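Local coordinates for protein (S)-imine reductase (Streptomyces sp. GF3546, PDB 4OQY) that reduces imines with S selectivity, probably using NADPH as the hydride donor, and is linked to the direct reductive amination of ketones, at residues B[144-147]-B[148-152]; B[209-212]-B[213-216]; B[242-245]-B[246-250]. All coordinates share one frame; numbering follows the deposited sequence.

Contact 1: B[144-147]-B[148-152]; sequences AHED and TLKVL
The C-terminal part of helix 139-149 and the residues following, in the beta-alpha-beta unit between strands 132-136 and 154-157, carry this contact of residues three to four apart. Leu149 N donates a straight bond to His145 O at 2.9 Å, and Thr148 N reaches the same oxygen only weakly. One step on, Lys150 N meets Glu146 O at 2.8 Å. The side chain of Leu149 folds back over the same turn, its CG 3.5 Å from His145 O. On the outer surface, Lys150 runs beside Asp147 with both side chains pointing the same way. Lys150 CG lies beside the backbone N (chi1 -84°) and packs on Glu146 O; a nearly eclipsed bend at chi3 (13°) then swings the amine to Asp147. The resulting salt bridge is long and weak, Lys150 NZ to Asp147 OD1 3.4 Å. The extended Glu146 chain crosses the lysine through aliphatic carbons, Glu146 CG to Lys150 CD 4.1 Å, while its OE2 stays 5.8 Å from Lys150 NZ, so any attraction there is probably a modest through-space one. On the inner side, Thr148 OG1 hydrogen-bonds Gln4 OE1, which also takes a weak bond from His145 ND1. Leu149 rests on Ala90 of strand 88-91 and Thr148 on Phe22 of helix 13-24. The helix connects a beta-alpha-beta crossover, its inner side packed against the sheet, as in Rossmann-type nucleotide-binding domains.

Contact 2: B[209-212]-B[213-216]; sequences SMMP and HFLE
A Met-aromatic contact on helix 210-217, at the interface with the second subunit, joins Met211 to Phe214 and is extended by Met211 against Leu215. Met211 SD approaches the ring obliquely, 4.0 Å from Phe214 CD2 and 5.2 Å from the ring centroid. The sulfur's direction is 64° off the ring normal. The thioether reaches both partners because Met211 extends from the backbone with CG anti to N (chi1 -178°) and then bends at chi2 (70°), which carries CE over to Leu215. Here the methyl packs at the leucine's branch point, 3.6 Å from both CG and CD2 of Leu215. Phe214 also stacks on Tyr218 and meets Phe176 of the second subunit edge-to-face, while Met211 and Leu215 pack on Thr179 and Tyr183 of that subunit. Beneath the side chains the helix is regular: Phe214 N binds Met210 O at 2.7 Å, and Leu215 N binds Met211 O at 2.7 Å. Pro212 brings no N-H of its own but accepts through its carbonyl from Glu216 N. On the exposed side, His213 ND1 gives a weak hydrogen bond to Glu216 OE1 at 3.5 Å.

Contact 3: B[242-245]-B[246-250]; sequences DHVL and HTHQD
Residues 242-250 form regular alpha-helix, His246 N bonding to Asp242 O at 3.0 Å and the next three amides following to His243 O, Val244 O and Leu245 O. On one side the imidazole of His246 folds back along the preceding turn, its CG beside the backbone N (chi1 -69°), and Asp242 O lies over one face, 3.3 Å above the plane and offset toward the rim. The Asp242 carboxylate crosses the ring with its plane turned 69° from it, and OD2 comes within 3.0 Å of His246 CE1, a close approach to a carbon. At the ring edge, in plane, lies Gln249 OE1. Gln249 itself lies across Leu245, its NE2 3.8 Å from Leu245 CG. Replacing His246 with an alanine would probably strip the Asp242 carboxylate of its aromatic neighbour and leave it freer to turn. Thr247 grips His243 O twice, through OG1 at 2.7 Å and through its own amide at 2.9 Å, the two donors arriving from opposite faces of the carbonyl plane. The buried hydroxyl is thereby satisfied within its own helix. Val244 and His248 run side by side; Val244 CG1 sits at the imidazole edge, 3.8 Å from CD2 of His248, while His248 NE2 hydrogen-bonds Thr174 OG1 of the second subunit. That subunit also packs Gln170 against Val244 and Thr247. The chemistry implies that the Asp242 carboxylate, meeting the His246 ring at a carbon without a hydrogen bond, may at most modestly stabilise positive charge there, whereas the buried His248 turns its polar end to the dimer interface.

Overall arrangement
Along the chain the three contacts come in series, each formed by one continuous stretch. Contact 1 lies at helix 139-149 in the N-terminal Rossmann-type domain, whereas contacts 2 and 3 lie on helix 210-217 and helix 234-251, successive helices of the C-terminal domain. The centres of contacts 1 and 2 are about 32 Å apart and those of contacts 1 and 3 about 50 Å, the latter pair on opposite sides of the chain's centre. Contacts 2 and 3 are closer, with centres about 23 Å and nearest atoms about 10 Å apart, and do not touch. Both face the second subunit and have side chains near bound NADPH, consistent with a cofactor site formed close to the dimer interface.

Contact 1: B[144-147]-B[148-152]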
ATOM      1  N   ALA B 144      -5.981 -34.332 -10.326  1.00 30.56           N
ATOM      2  CA  ALA B 144      -6.103 -34.873 -11.681  1.00 30.57           C
ATOM      3  C   ALA B 144      -5.666 -33.888 -12.786  1.00 30.24           C
ATOM      4  O   ALA B 144      -5.150 -34.315 -13.810  1.00 30.70           O
ATOM      5  CB  ALA B 144      -7.536 -35.356 -11.925  1.00 30.46           C
ATOM      6  N   HIS B 145      -5.842 -32.584 -12.585  1.00 29.85           N
ATOM      7  CA  HIS B 145      -5.502 -31.605 -13.628  1.00 29.58           C
ATOM      8  C   HIS B 145      -4.377 -30.649 -13.273  1.00 29.99           C
ATOM      9  O   HIS B 145      -4.013 -29.783 -14.083  1.00 29.34           O
ATOM     10  CB  HIS B 145      -6.754 -30.829 -14.012  1.00 29.07           C
ATOM     11  CG  HIS B 145      -7.838 -31.717 -14.518  1.00 28.91           C
ATOM     12  ND1 HIS B 145      -7.872 -32.162 -15.818  1.00 29.01           N
ATOM     13  CD2 HIS B 145      -8.867 -32.321 -13.883  1.00 28.93           C
ATOM     14  CE1 HIS B 145      -8.906 -32.966 -15.979  1.00 29.06           C
ATOM     15  NE2 HIS B 145      -9.538 -33.067 -14.822  1.00 28.94           N
ATOM     16  N   GLU B 146      -3.811 -30.832 -12.082  1.00 30.92           N
ATOM     17  CA  GLU B 146      -2.760 -29.959 -11.559  1.00 31.93           C
ATOM     18  C   GLU B 146      -1.588 -29.846 -12.526  1.00 32.06           C
ATOM     19  O   GLU B 146      -1.062 -28.757 -12.715  1.00 31.38           O
ATOM     20  CB  GLU B 146      -2.264 -30.467 -10.199  1.00 33.49           C
ATOM     21  CG  GLU B 146      -1.259 -29.560  -9.510  1.00 35.07           C
ATOM     22  CD  GLU B 146      -0.607 -30.175  -8.269  1.00 37.13           C
ATOM     23  OE1 GLU B 146      -1.030 -31.268  -7.809  1.00 38.29           O
ATOM     24  OE2 GLU B 146       0.377 -29.578  -7.760  1.00 38.77           O
ATOM     25  N   ASP B 147      -1.201 -30.962 -13.135  1.00 32.83           N
ATOM     26  CA  ASP B 147      -0.061 -30.971 -14.053  1.00 33.75           C
ATOM     27  C   ASP B 147      -0.344 -30.121 -15.290  1.00 32.39           C
ATOM     28  O   ASP B 147       0.560 -29.507 -15.825  1.00 32.48           O
ATOM     29  CB  ASP B 147       0.310 -32.404 -14.461  1.00 35.72           C
ATOM     30  CG  ASP B 147       1.177 -33.113 -13.423  1.00 38.04           C
ATOM     31  OD1 ASP B 147       1.414 -32.556 -12.322  1.00 39.84           O
ATOM     32  OD2 ASP B 147       1.662 -34.232 -13.719  1.00 40.36           O
ATOM     33  N   THR B 148      -1.599 -30.045 -15.726  1.00 30.69           N
ATOM     34  CA  THR B 148      -1.948 -29.145 -16.820  1.00 29.70           C
ATOM     35  C   THR B 148      -2.043 -27.679 -16.355  1.00 28.83           C
ATOM     36  O   THR B 148      -1.520 -26.771 -16.995  1.00 29.01           O
ATOM     37  CB  THR B 148      -3.258 -29.591 -17.468  1.00 29.34           C
ATOM     38  OG1 THR B 148      -3.126 -30.941 -17.932  1.00 29.51           O
ATOM     39  CG2 THR B 148      -3.621 -28.684 -18.612  1.00 28.84           C
ATOM     40  N   LEU B 149      -2.651 -27.445 -15.206  1.00 28.11           N
ATOM     41  CA  LEU B 149      -2.772 -26.083 -14.689  1.00 27.39           C
ATOM     42  C   LEU B 149      -1.390 -25.455 -14.362  1.00 27.56           C
ATOM     43  O   LEU B 149      -1.188 -24.256 -14.538  1.00 26.75           O
ATOM     44  CB  LEU B 149      -3.689 -26.080 -13.473  1.00 27.09           C
ATOM     45  CG  LEU B 149      -5.131 -26.513 -13.770  1.00 26.64           C
ATOM     46  CD1 LEU B 149      -5.897 -26.759 -12.473  1.00 26.67           C
ATOM     47  CD2 LEU B 149      -5.858 -25.493 -14.643  1.00 26.07           C
ATOM     48  N   LYS B 150      -0.443 -26.278 -13.908  1.00 28.33           N
ATOM     49  CA  LYS B 150       0.901 -25.800 -13.577  1.00 29.23           C
ATOM     50  C   LYS B 150       1.656 -25.219 -14.748  1.00 29.12           C
ATOM     51  O   LYS B 150       2.691 -24.566 -14.566  1.00 29.87           O
ATOM     52  CB  LYS B 150       1.757 -26.926 -13.032  1.00 30.54           C
ATOM     53  CG  LYS B 150       1.611 -27.205 -11.563  1.00 31.32           C
ATOM     54  CD  LYS B 150       2.338 -28.544 -11.301  1.00 32.83           C
ATOM     55  CE  LYS B 150       3.218 -28.993 -12.470  1.00 33.94           C
ATOM     56  NZ  LYS B 150       3.923 -30.303 -12.319  1.00 35.41           N
ATOM     57  N   VAL B 151       1.200 -25.513 -15.954  1.00 28.49           N
ATOM     58  CA  VAL B 151       1.881 -24.972 -17.119  1.00 28.42           C
ATOM     59  C   VAL B 151       1.667 -23.452 -17.127  1.00 27.58           C
ATOM     60  O   VAL B 151       2.544 -22.698 -17.517  1.00 27.39           O
ATOM     61  CB  VAL B 151       1.383 -25.638 -18.416  1.00 28.51           C
ATOM     62  CG1 VAL B 151       1.990 -24.962 -19.617  1.00 28.96           C
ATOM     63  CG2 VAL B 151       1.740 -27.123 -18.424  1.00 29.06           C
ATOM     64  N   LEU B 152       0.509 -22.991 -16.650  1.00 26.22           N
ATOM     65  CA  LEU B 152       0.246 -21.558 -16.666  1.00 25.70           C
ATOM     66  C   LEU B 152       1.012 -20.811 -15.571  1.00 25.75           C
ATOM     67  O   LEU B 152       1.575 -19.730 -15.796  1.00 25.79           O
ATOM     68  CB  LEU B 152      -1.269 -21.311 -16.525  1.00 24.90           C
ATOM     69  CG  LEU B 152      -2.147 -21.933 -17.616  1.00 24.72           C
ATOM     70  CD1 LEU B 152      -3.611 -21.608 -17.370  1.00 24.21           C
ATOM     71  CD2 LEU B 152      -1.738 -21.450 -18.995  1.00 24.92           C
TER

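Contact 2: B[209-212]-B[213-216]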
ATOM      1  N   SER B 209       7.463   0.637  -0.931  1.00 32.33           N
ATOM      2  CA  SER B 209       8.261  -0.461  -0.366  1.00 33.90           C
ATOM      3  C   SER B 209       8.383  -0.477   1.177  1.00 35.04           C
ATOM      4  O   SER B 209       8.867  -1.470   1.750  1.00 36.08           O
ATOM      5  CB  SER B 209       9.655  -0.440  -0.992  1.00 34.82           C
ATOM      6  OG  SER B 209       9.544  -0.651  -2.386  1.00 34.87           O
ATOM      7  N   MET B 210       7.957   0.601   1.838  1.00 35.54           N
ATOM      8  CA  MET B 210       8.078   0.698   3.299  1.00 36.97           C
ATOM      9  C   MET B 210       7.342  -0.471   3.951  1.00 36.50           C
ATOM     10  O   MET B 210       7.864  -1.137   4.844  1.00 36.50           O
ATOM     11  CB  MET B 210       7.503   2.015   3.859  1.00 38.70           C
ATOM     12  CG  MET B 210       8.072   2.413   5.215  1.00 40.86           C
ATOM     13  SD  MET B 210       7.286   3.883   5.935  1.00 44.09           S
ATOM     14  CE  MET B 210       7.585   3.643   7.696  1.00 43.38           C
ATOM     15  N   MET B 211       6.119  -0.704   3.493  1.00 35.30           N
ATOM     16  CA  MET B 211       5.242  -1.713   4.111  1.00 35.11           C
ATOM     17  C   MET B 211       5.749  -3.159   3.970  1.00 33.72           C
ATOM     18  O   MET B 211       5.862  -3.862   4.961  1.00 32.98           O
ATOM     19  CB  MET B 211       3.815  -1.597   3.570  1.00 35.37           C
ATOM     20  CG  MET B 211       2.841  -2.588   4.199  1.00 36.89           C
ATOM     21  SD  MET B 211       2.538  -2.129   5.927  1.00 38.86           S
ATOM     22  CE  MET B 211       1.446  -3.455   6.358  1.00 39.03           C
ATOM     23  N   PRO B 212       6.042  -3.614   2.739  1.00 33.26           N
ATOM     24  CA  PRO B 212       6.512  -4.996   2.658  1.00 33.66           C
ATOM     25  C   PRO B 212       7.781  -5.205   3.470  1.00 34.40           C
ATOM     26  O   PRO B 212       7.985  -6.291   4.015  1.00 34.16           O
ATOM     27  CB  PRO B 212       6.741  -5.233   1.162  1.00 33.52           C
ATOM     28  CG  PRO B 212       6.548  -3.918   0.489  1.00 33.36           C
ATOM     29  CD  PRO B 212       5.770  -3.039   1.416  1.00 33.12           C
ATOM     30  N   HIS B 213       8.614  -4.170   3.549  1.00 35.21           N
ATOM     31  CA  HIS B 213       9.775  -4.183   4.419  1.00 36.40           C
ATOM     32  C   HIS B 213       9.347  -4.226   5.880  1.00 35.82           C
ATOM     33  O   HIS B 213       9.790  -5.079   6.633  1.00 36.40           O
ATOM     34  CB  HIS B 213      10.662  -2.976   4.137  1.00 37.37           C
ATOM     35  CG  HIS B 213      11.925  -2.949   4.947  1.00 38.90           C
ATOM     36  ND1 HIS B 213      12.833  -3.988   4.929  1.00 40.20           N
ATOM     37  CD2 HIS B 213      12.425  -2.023   5.805  1.00 39.41           C
ATOM     38  CE1 HIS B 213      13.846  -3.700   5.727  1.00 40.99           C
ATOM     39  NE2 HIS B 213      13.625  -2.514   6.270  1.00 41.31           N
ATOM     40  N   PHE B 214       8.483  -3.317   6.294  1.00 35.14           N
ATOM     41  CA  PHE B 214       7.971  -3.384   7.636  1.00 34.77           C
ATOM     42  C   PHE B 214       7.429  -4.789   7.960  1.00 34.29           C
ATOM     43  O   PHE B 214       7.755  -5.346   9.003  1.00 33.97           O
ATOM     44  CB  PHE B 214       6.912  -2.303   7.827  1.00 34.48           C
ATOM     45  CG  PHE B 214       6.127  -2.427   9.106  1.00 34.66           C
ATOM     46  CD1 PHE B 214       6.645  -1.942  10.298  1.00 35.20           C
ATOM     47  CD2 PHE B 214       4.858  -2.999   9.112  1.00 34.41           C
ATOM     48  CE1 PHE B 214       5.921  -2.039  11.481  1.00 35.66           C
ATOM     49  CE2 PHE B 214       4.131  -3.110  10.297  1.00 34.81           C
ATOM     50  CZ  PHE B 214       4.663  -2.625  11.484  1.00 35.03           C
ATOM     51  N   LEU B 215       6.648  -5.389   7.073  1.00 33.72           N
ATOM     52  CA  LEU B 215       6.066  -6.701   7.404  1.00 34.05           C
ATOM     53  C   LEU B 215       7.103  -7.798   7.490  1.00 35.68           C
ATOM     54  O   LEU B 215       7.021  -8.668   8.337  1.00 36.33           O
ATOM     55  CB  LEU B 215       5.036  -7.116   6.384  1.00 33.33           C
ATOM     56  CG  LEU B 215       3.820  -6.213   6.374  1.00 32.54           C
ATOM     57  CD1 LEU B 215       2.975  -6.586   5.169  1.00 32.20           C
ATOM     58  CD2 LEU B 215       3.048  -6.350   7.684  1.00 32.49           C
ATOM     59  N   GLU B 216       8.058  -7.787   6.583  1.00 36.68           N
ATOM     60  CA  GLU B 216       9.121  -8.763   6.628  1.00 38.64           C
ATOM     61  C   GLU B 216       9.773  -8.785   8.023  1.00 39.28           C
ATOM     62  O   GLU B 216      10.031  -9.855   8.555  1.00 39.95           O
ATOM     63  CB  GLU B 216      10.131  -8.439   5.525  1.00 40.42           C
ATOM     64  CG  GLU B 216      11.485  -9.121   5.634  1.00 42.64           C
ATOM     65  CD  GLU B 216      12.460  -8.656   4.557  1.00 44.09           C
ATOM     66  OE1 GLU B 216      12.591  -7.425   4.331  1.00 45.02           O
ATOM     67  OE2 GLU B 216      13.101  -9.530   3.939  1.00 45.26           O
TER

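Contact 3: B[242-245]-B[246-250]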
ATOM      1  N   ASP B 242      -3.761  11.407  12.154  1.00 21.16           N
ATOM      2  CA  ASP B 242      -4.412  12.720  12.255  1.00 22.00           C
ATOM      3  C   ASP B 242      -3.611  13.801  11.514  1.00 21.23           C
ATOM      4  O   ASP B 242      -4.185  14.647  10.821  1.00 21.16           O
ATOM      5  CB  ASP B 242      -4.603  13.107  13.713  1.00 23.34           C
ATOM      6  CG  ASP B 242      -5.737  14.088  13.909  1.00 25.10           C
ATOM      7  OD1 ASP B 242      -6.879  13.845  13.436  1.00 26.86           O
ATOM      8  OD2 ASP B 242      -5.490  15.130  14.548  1.00 26.67           O
ATOM      9  N   HIS B 243      -2.281  13.755  11.639  1.00 20.33           N
ATOM     10  CA  HIS B 243      -1.428  14.646  10.851  1.00 20.05           C
ATOM     11  C   HIS B 243      -1.607  14.421   9.338  1.00 19.65           C
ATOM     12  O   HIS B 243      -1.655  15.386   8.563  1.00 19.93           O
ATOM     13  CB  HIS B 243       0.056  14.466  11.217  1.00 19.72           C
ATOM     14  CG  HIS B 243       0.422  15.006  12.565  1.00 20.06           C
ATOM     15  ND1 HIS B 243      -0.433  15.789  13.308  1.00 20.68           N
ATOM     16  CD2 HIS B 243       1.566  14.926  13.287  1.00 19.98           C
ATOM     17  CE1 HIS B 243       0.149  16.146  14.438  1.00 20.69           C
ATOM     18  NE2 HIS B 243       1.363  15.633  14.452  1.00 20.50           N
ATOM     19  N   VAL B 244      -1.671  13.155   8.926  1.00 19.05           N
ATOM     20  CA  VAL B 244      -1.961  12.808   7.532  1.00 18.93           C
ATOM     21  C   VAL B 244      -3.307  13.423   7.083  1.00 19.32           C
ATOM     22  O   VAL B 244      -3.394  14.093   6.068  1.00 19.50           O
ATOM     23  CB  VAL B 244      -1.952  11.271   7.314  1.00 18.64           C
ATOM     24  CG1 VAL B 244      -2.532  10.910   5.950  1.00 18.85           C
ATOM     25  CG2 VAL B 244      -0.528  10.704   7.429  1.00 18.31           C
ATOM     26  N   LEU B 245      -4.355  13.196   7.861  1.00 19.43           N
ATOM     27  CA  LEU B 245      -5.665  13.751   7.511  1.00 20.08           C
ATOM     28  C   LEU B 245      -5.608  15.289   7.336  1.00 20.63           C
ATOM     29  O   LEU B 245      -6.081  15.819   6.333  1.00 21.08           O
ATOM     30  CB  LEU B 245      -6.730  13.332   8.557  1.00 20.25           C
ATOM     31  CG  LEU B 245      -8.124  13.906   8.279  1.00 20.98           C
ATOM     32  CD1 LEU B 245      -8.618  13.456   6.910  1.00 21.09           C
ATOM     33  CD2 LEU B 245      -9.123  13.542   9.369  1.00 21.39           C
ATOM     34  N   HIS B 246      -5.012  15.987   8.293  1.00 20.76           N
ATOM     35  CA  HIS B 246      -4.996  17.424   8.254  1.00 21.54           C
ATOM     36  C   HIS B 246      -4.150  17.922   7.106  1.00 21.39           C
ATOM     37  O   HIS B 246      -4.466  18.921   6.521  1.00 21.99           O
ATOM     38  CB  HIS B 246      -4.508  17.981   9.579  1.00 22.01           C
ATOM     39  CG  HIS B 246      -5.472  17.770  10.708  1.00 22.99           C
ATOM     40  ND1 HIS B 246      -5.071  17.718  12.021  1.00 23.43           N
ATOM     41  CD2 HIS B 246      -6.806  17.550  10.720  1.00 24.05           C
ATOM     42  CE1 HIS B 246      -6.117  17.513  12.800  1.00 24.07           C
ATOM     43  NE2 HIS B 246      -7.187  17.411  12.033  1.00 24.55           N
ATOM     44  N   THR B 247      -3.079  17.219   6.788  1.00 20.63           N
ATOM     45  CA  THR B 247      -2.252  17.586   5.633  1.00 20.64           C
ATOM     46  C   THR B 247      -3.058  17.606   4.340  1.00 21.14           C
ATOM     47  O   THR B 247      -2.990  18.567   3.576  1.00 21.68           O
ATOM     48  CB  THR B 247      -1.077  16.609   5.516  1.00 20.01           C
ATOM     49  OG1 THR B 247      -0.292  16.701   6.708  1.00 19.63           O
ATOM     50  CG2 THR B 247      -0.222  16.928   4.305  1.00 20.24           C
ATOM     51  N   HIS B 248      -3.835  16.552   4.102  1.00 21.10           N
ATOM     52  CA  HIS B 248      -4.691  16.510   2.919  1.00 21.79           C
ATOM     53  C   HIS B 248      -5.830  17.532   2.950  1.00 22.76           C
ATOM     54  O   HIS B 248      -6.140  18.140   1.926  1.00 23.28           O
ATOM     55  CB  HIS B 248      -5.232  15.106   2.669  1.00 21.46           C
ATOM     56  CG  HIS B 248      -4.157  14.122   2.336  1.00 20.88           C
ATOM     57  ND1 HIS B 248      -3.592  14.031   1.082  1.00 21.14           N
ATOM     58  CD2 HIS B 248      -3.484  13.244   3.112  1.00 20.26           C
ATOM     59  CE1 HIS B 248      -2.644  13.113   1.094  1.00 20.61           C
ATOM     60  NE2 HIS B 248      -2.562  12.618   2.312  1.00 20.07           N
ATOM     61  N   GLN B 249      -6.436  17.736   4.116  1.00 23.23           N
ATOM     62  CA  GLN B 249      -7.462  18.786   4.284  1.00 24.34           C
ATOM     63  C   GLN B 249      -6.884  20.156   3.959  1.00 24.80           C
ATOM     64  O   GLN B 249      -7.409  20.872   3.125  1.00 25.50           O
ATOM     65  CB  GLN B 249      -7.993  18.797   5.714  1.00 24.73           C
ATOM     66  CG  GLN B 249      -8.777  17.554   6.073  1.00 24.91           C
ATOM     67  CD  GLN B 249      -9.242  17.541   7.527  1.00 25.44           C
ATOM     68  OE1 GLN B 249      -8.557  18.054   8.420  1.00 25.91           O
ATOM     69  NE2 GLN B 249     -10.379  16.916   7.774  1.00 25.92           N
ATOM     70  N   ASP B 250      -5.752  20.487   4.584  1.00 24.49           N
ATOM     71  CA  ASP B 250      -5.062  21.763   4.338  1.00 25.05           C
ATOM     72  C   ASP B 250      -4.708  21.968   2.854  1.00 25.32           C
ATOM     73  O   ASP B 250      -4.745  23.088   2.348  1.00 26.17           O
ATOM     74  CB  ASP B 250      -3.756  21.843   5.143  1.00 24.56           C
ATOM     75  CG  ASP B 250      -3.974  21.946   6.640  1.00 24.56           C
ATOM     76  OD1 ASP B 250      -5.111  22.234   7.099  1.00 25.20           O
ATOM     77  OD2 ASP B 250      -2.980  21.726   7.365  1.00 24.17           O
TER